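Local atomic coordinates of YrbA (Sinorhizobium meliloti 2011, PDB entry 5NFM), a protein that binds divalent metal cations such as copper through histidines and belongs to the BolA-like family. Residues Ile21-Leu24 against Ala25-Asp29; Gln48-Met51 against Val52-Leu56. One frame throughout, in Å; residues are numbered along the deposited sequence.

Interaction 1: residues Ile21-Leu24 against Ala25-Asp29; sequences IRDL and AGDGD. With LI (lithium ion), chain B.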
loop_
_atom_site.group_PDB
_atom_site.type_symbol
_atom_site.label_atom_id
_atom_site.label_comp_id
_atom_site.label_asym_id
_atom_site.label_seq_id
_atom_site.Cartn_x
_atom_site.Cartn_y
_atom_site.Cartn_z
ATOM N N ILE A 21 -4.980 2.350 5.982
ATOM C CA ILE A 21 -3.985 3.423 5.888
ATOM C C ILE A 21 -3.998 4.201 7.196
ATOM O O ILE A 21 -5.061 4.678 7.616
ATOM C CB ILE A 21 -4.295 4.391 4.722
ATOM C CG1 ILE A 21 -4.356 3.667 3.367
ATOM C CG2 ILE A 21 -3.273 5.538 4.665
ATOM C CD1 ILE A 21 -3.113 2.894 3.005
ATOM N N ARG A 22 -2.819 4.382 7.809
ATOM C CA ARG A 22 -2.695 5.323 8.908
ATOM C C ARG A 22 -1.644 6.367 8.568
ATOM O O ARG A 22 -0.595 6.073 7.985
ATOM C CB ARG A 22 -2.446 4.651 10.261
ATOM C CG ARG A 22 -1.055 4.179 10.525
ATOM C CD ARG A 22 -1.015 3.451 11.864
ATOM N NE ARG A 22 0.331 3.019 12.208
ATOM C CZ ARG A 22 1.175 3.693 12.982
ATOM N NH1 ARG A 22 0.835 4.854 13.533
ATOM N NH2 ARG A 22 2.381 3.197 13.214
ATOM N N ASP A 23 -1.956 7.602 8.922
ATOM C CA ASP A 23 -1.070 8.726 8.659
ATOM C C ASP A 23 -0.168 8.921 9.875
ATOM O O ASP A 23 -0.614 9.382 10.929
ATOM C CB ASP A 23 -1.883 9.979 8.344
ATOM C CG ASP A 23 -1.002 11.166 8.025
ATOM O OD1 ASP A 23 0.231 11.045 8.167
ATOM O OD2 ASP A 23 -1.533 12.230 7.647
ATOM N N LEU A 24 1.100 8.541 9.739
ATOM C CA LEU A 24 2.048 8.698 10.839
ATOM C C LEU A 24 2.157 10.174 11.205
ATOM O O LEU A 24 2.265 11.040 10.319
ATOM C CB LEU A 24 3.426 8.166 10.447
ATOM C CG LEU A 24 3.449 6.734 9.916
ATOM C CD1 LEU A 24 4.885 6.319 9.614
ATOM C CD2 LEU A 24 2.801 5.768 10.884
ATOM N N ALA A 25 2.098 10.445 12.512
ATOM C CA ALA A 25 2.134 11.784 13.093
ATOM C C ALA A 25 0.953 12.642 12.654
ATOM O O ALA A 25 0.930 13.847 12.930
ATOM C CB ALA A 25 3.458 12.515 12.827
ATOM N N GLY A 26 -0.031 12.058 11.977
ATOM C CA GLY A 26 -1.082 12.878 11.385
ATOM C C GLY A 26 -0.535 13.997 10.525
ATOM O O GLY A 26 -1.136 15.077 10.457
ATOM N N ASP A 27 0.594 13.753 9.844
ATOM C CA ASP A 27 1.371 14.821 9.220
ATOM C C ASP A 27 1.065 15.064 7.745
ATOM O O ASP A 27 1.575 16.046 7.186
ATOM C CB ASP A 27 2.889 14.629 9.460
ATOM C CG ASP A 27 3.485 13.346 8.854
ATOM O OD1 ASP A 27 2.818 12.664 8.032
ATOM O OD2 ASP A 27 4.650 13.040 9.224
ATOM N N GLY A 28 0.239 14.230 7.111
ATOM C CA GLY A 28 -0.043 14.374 5.696
ATOM C C GLY A 28 1.130 14.056 4.794
ATOM O O GLY A 28 1.112 14.410 3.611
ATOM N N ASP A 29 2.144 13.368 5.322
ATOM C CA ASP A 29 3.426 13.208 4.644
ATOM C C ASP A 29 3.866 11.742 4.644
ATOM O O ASP A 29 4.014 11.127 3.579
ATOM C CB ASP A 29 4.461 14.106 5.343
ATOM C CG ASP A 29 5.828 14.055 4.699
ATOM O OD1 ASP A 29 5.909 13.802 3.480
ATOM O OD2 ASP A 29 6.824 14.283 5.424
HETATM LI LI LI B . 2.033 10.965 8.399
#
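Asp23 and Gly26 close a tight turn at the end of strand 18-23, where Gly26 N donates to Asp23 O over 2.9 Å. Leu24 and Ala25 occupy its corners with the torsions of a type II turn. A second turn follows, shifted one residue along the chain: Asp27 N reaches back to Leu24 O at 3.2 Å, and the positive phi values of Ala25 and Gly26 make this reversal possible. Leu24 O points into the hollow of the bend, where a lithium ion sits 1.9 Å away. The first aspartate reaches the metal from the strand. Its CG lies trans to the backbone N (chi1 -178°), which swings the carboxylate toward the loop; its two oxygens then take different partners. Asp23 OD1 binds lithium at 1.8 Å, while OD2 offers its syn lone pair to Gly28 N at 2.7 Å. Asp27 N adds a weak bond to Asp23 OD1, so the carboxylate is held at both oxygens. The loop is thus a metal-binding hairpin connection between strands 18-23 and 31-36, and His30 O completes a set of four oxygens round the ion. From the far side of the loop comes Asp27, whose OD1 binds lithium at 1.9 Å. Asp27 OD1 also accepts from Asp29 N, 2.9 Å away and above the carboxylate plane, an Asx turn that helps to fix the group's rotation. The two carboxylates stand 54° apart in plane, with Asp23 OD1 and Asp27 OD1 separated by 3.1 Å; the cation they share probably offsets their mutual repulsion. Away from the metal, Leu24 turns its side chain back toward the strand and lays CD2 over one face of the Arg22 guanidinium.

Interaction 2: residues Gln48-Met51 against Val52-Leu56; sequences QHQM and VYNAL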
loop_
_atom_site.group_PDB
_atom_site.type_symbol
_atom_site.label_atom_id
_atom_site.label_comp_id
_atom_site.label_asym_id
_atom_site.label_seq_id
_atom_site.Cartn_x
_atom_site.Cartn_y
_atom_site.Cartn_z
ATOM N N GLN A 48 5.519 -8.847 -2.637
ATOM C CA GLN A 48 4.249 -8.203 -2.309
ATOM C C GLN A 48 4.409 -6.688 -2.291
ATOM O O GLN A 48 3.571 -5.943 -2.818
ATOM C CB GLN A 48 3.760 -8.688 -0.939
ATOM C CG GLN A 48 3.440 -10.172 -0.904
ATOM C CD GLN A 48 3.321 -10.734 0.508
ATOM O OE1 GLN A 48 3.690 -10.086 1.492
ATOM N NE2 GLN A 48 2.805 -11.951 0.615
ATOM N N HIS A 49 5.479 -6.215 -1.650
ATOM C CA HIS A 49 5.689 -4.776 -1.574
ATOM C C HIS A 49 5.904 -4.186 -2.962
ATOM O O HIS A 49 5.419 -3.086 -3.251
ATOM C CB HIS A 49 6.823 -4.448 -0.606
ATOM C CG HIS A 49 6.493 -4.832 0.798
ATOM N ND1 HIS A 49 7.314 -4.560 1.867
ATOM C CD2 HIS A 49 5.426 -5.512 1.292
ATOM C CE1 HIS A 49 6.759 -5.061 2.960
ATOM N NE2 HIS A 49 5.619 -5.651 2.639
ATOM N N GLN A 50 6.581 -4.924 -3.854
ATOM C CA GLN A 50 6.724 -4.468 -5.234
ATOM C C GLN A 50 5.359 -4.207 -5.875
ATOM O O GLN A 50 5.185 -3.227 -6.617
ATOM C CB GLN A 50 7.518 -5.500 -6.048
ATOM C CG GLN A 50 7.770 -5.071 -7.490
ATOM C CD GLN A 50 8.666 -3.847 -7.549
ATOM O OE1 GLN A 50 9.813 -3.887 -7.074
ATOM N NE2 GLN A 50 8.159 -2.750 -8.101
ATOM N N MET A 51 4.391 -5.098 -5.640
ATOM C CA MET A 51 3.055 -4.905 -6.206
ATOM C C MET A 51 2.402 -3.635 -5.676
ATOM O O MET A 51 1.675 -2.951 -6.411
ATOM C CB MET A 51 2.174 -6.116 -5.909
ATOM C CG MET A 51 2.635 -7.363 -6.639
ATOM S SD MET A 51 1.640 -8.810 -6.249
ATOM C CE MET A 51 0.093 -8.365 -7.024
ATOM N N VAL A 52 2.624 -3.313 -4.395
ATOM C CA VAL A 52 2.063 -2.085 -3.835
ATOM C C VAL A 52 2.741 -0.856 -4.442
ATOM O O VAL A 52 2.066 0.103 -4.833
ATOM C CB VAL A 52 2.135 -2.085 -2.296
ATOM C CG1 VAL A 52 1.536 -0.777 -1.758
ATOM C CG2 VAL A 52 1.387 -3.291 -1.721
ATOM N N TYR A 53 4.081 -0.862 -4.540
ATOM C CA TYR A 53 4.745 0.258 -5.199
ATOM C C TYR A 53 4.199 0.438 -6.615
ATOM O O TYR A 53 3.926 1.565 -7.054
ATOM C CB TYR A 53 6.273 0.077 -5.238
ATOM C CG TYR A 53 6.937 -0.002 -3.880
ATOM C CD1 TYR A 53 6.690 0.949 -2.899
ATOM C CD2 TYR A 53 7.828 -1.027 -3.590
ATOM C CE1 TYR A 53 7.304 0.873 -1.658
ATOM C CE2 TYR A 53 8.439 -1.118 -2.353
ATOM C CZ TYR A 53 8.176 -0.173 -1.385
ATOM O OH TYR A 53 8.801 -0.294 -0.167
ATOM N N ASN A 54 4.026 -0.666 -7.348
ATOM C CA ASN A 54 3.491 -0.557 -8.704
ATOM C C ASN A 54 2.130 0.135 -8.698
ATOM O O ASN A 54 1.843 0.962 -9.571
ATOM C CB ASN A 54 3.324 -1.939 -9.340
ATOM C CG ASN A 54 4.636 -2.625 -9.653
ATOM O OD1 ASN A 54 5.718 -2.031 -9.567
ATOM N ND2 ASN A 54 4.541 -3.891 -10.037
ATOM N N ALA A 55 1.263 -0.222 -7.743
ATOM C CA ALA A 55 -0.089 0.327 -7.712
ATOM C C ALA A 55 -0.098 1.838 -7.491
ATOM O O ALA A 55 -1.018 2.524 -7.955
ATOM C CB ALA A 55 -0.917 -0.371 -6.633
ATOM N N LEU A 56 0.901 2.373 -6.783
ATOM C CA LEU A 56 0.991 3.815 -6.584
ATOM C C LEU A 56 1.477 4.559 -7.823
ATOM O O LEU A 56 1.339 5.786 -7.877
ATOM C CB LEU A 56 1.845 4.158 -5.350
ATOM C CG LEU A 56 1.073 4.305 -4.028
ATOM C CD1 LEU A 56 0.180 5.549 -4.042
ATOM C CD2 LEU A 56 0.258 3.063 -3.688
#
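Two successive turns of helix 45-56 meet here, Gln48-Met51 leading into Val52-Leu56, with the backbone joined by the usual i to i+4 bonds. The straightest runs from Tyr53 N to His49 O, 2.9 Å long with an N-H...O angle of 171°. On the exposed flank a side-chain bond reinforces this ladder. Gln50 folds at chi2 (65°) and extends its amide along the helix, so that NE2 reaches Asn54 OD1 at 2.9 Å. The acceptor lies close to the plane of the glutamine amide, but the donor stands above the carbonyl plane of Asn54, and the two amides are inclined by 43°. Asn54 OD1 also lies 3.2 Å from Gln50 O, two acceptors side by side. Tyr53 lies back over the preceding turn: its CD2 comes to 3.2 Å from His49 O and its CE2 to 4.1 Å from His49 CB, an oblique approach to the backbone. The same ring touches Leu69 of strand 67-72 and Ile63 and Leu64 of helix 63-66; an alanine here would probably open a gap between helix 45-56 and these two elements and remove the ring's contact with His49 O. Val52 takes the buried side, its CG2 3.6 Å from Gln48 O, and packs against Ile10 and Leu69. The Gln48 amide leaves the helix altogether, bonding to Thr71 OG1 and Phe40 O. One polar flank and one face pressed on strand and helix make this the amphipathic helix that follows the first two strands in the alpha-beta-beta-alpha-alpha-beta, class II KH-like fold of BolA proteins.

Interactions 1 and 2 lie on opposite sides of the chain's centre, their own centres 19 Å apart and their nearest atoms about 7 Å apart without touching. The metal chemistry belongs to the first: besides the lithium ion it encloses, the side chain of Asp29 comes within about 4 Å of the copper ion. His30, next along the chain, contributes to both sites, binding copper together with His65. Residues 48-56 stand back from the metals, the Tyr53 side chain being about 13 Å from copper. Their connection is indirect, since Tyr53 packs on Ile63 and Leu64 in helix 63-66, which also carries the copper ligand His65.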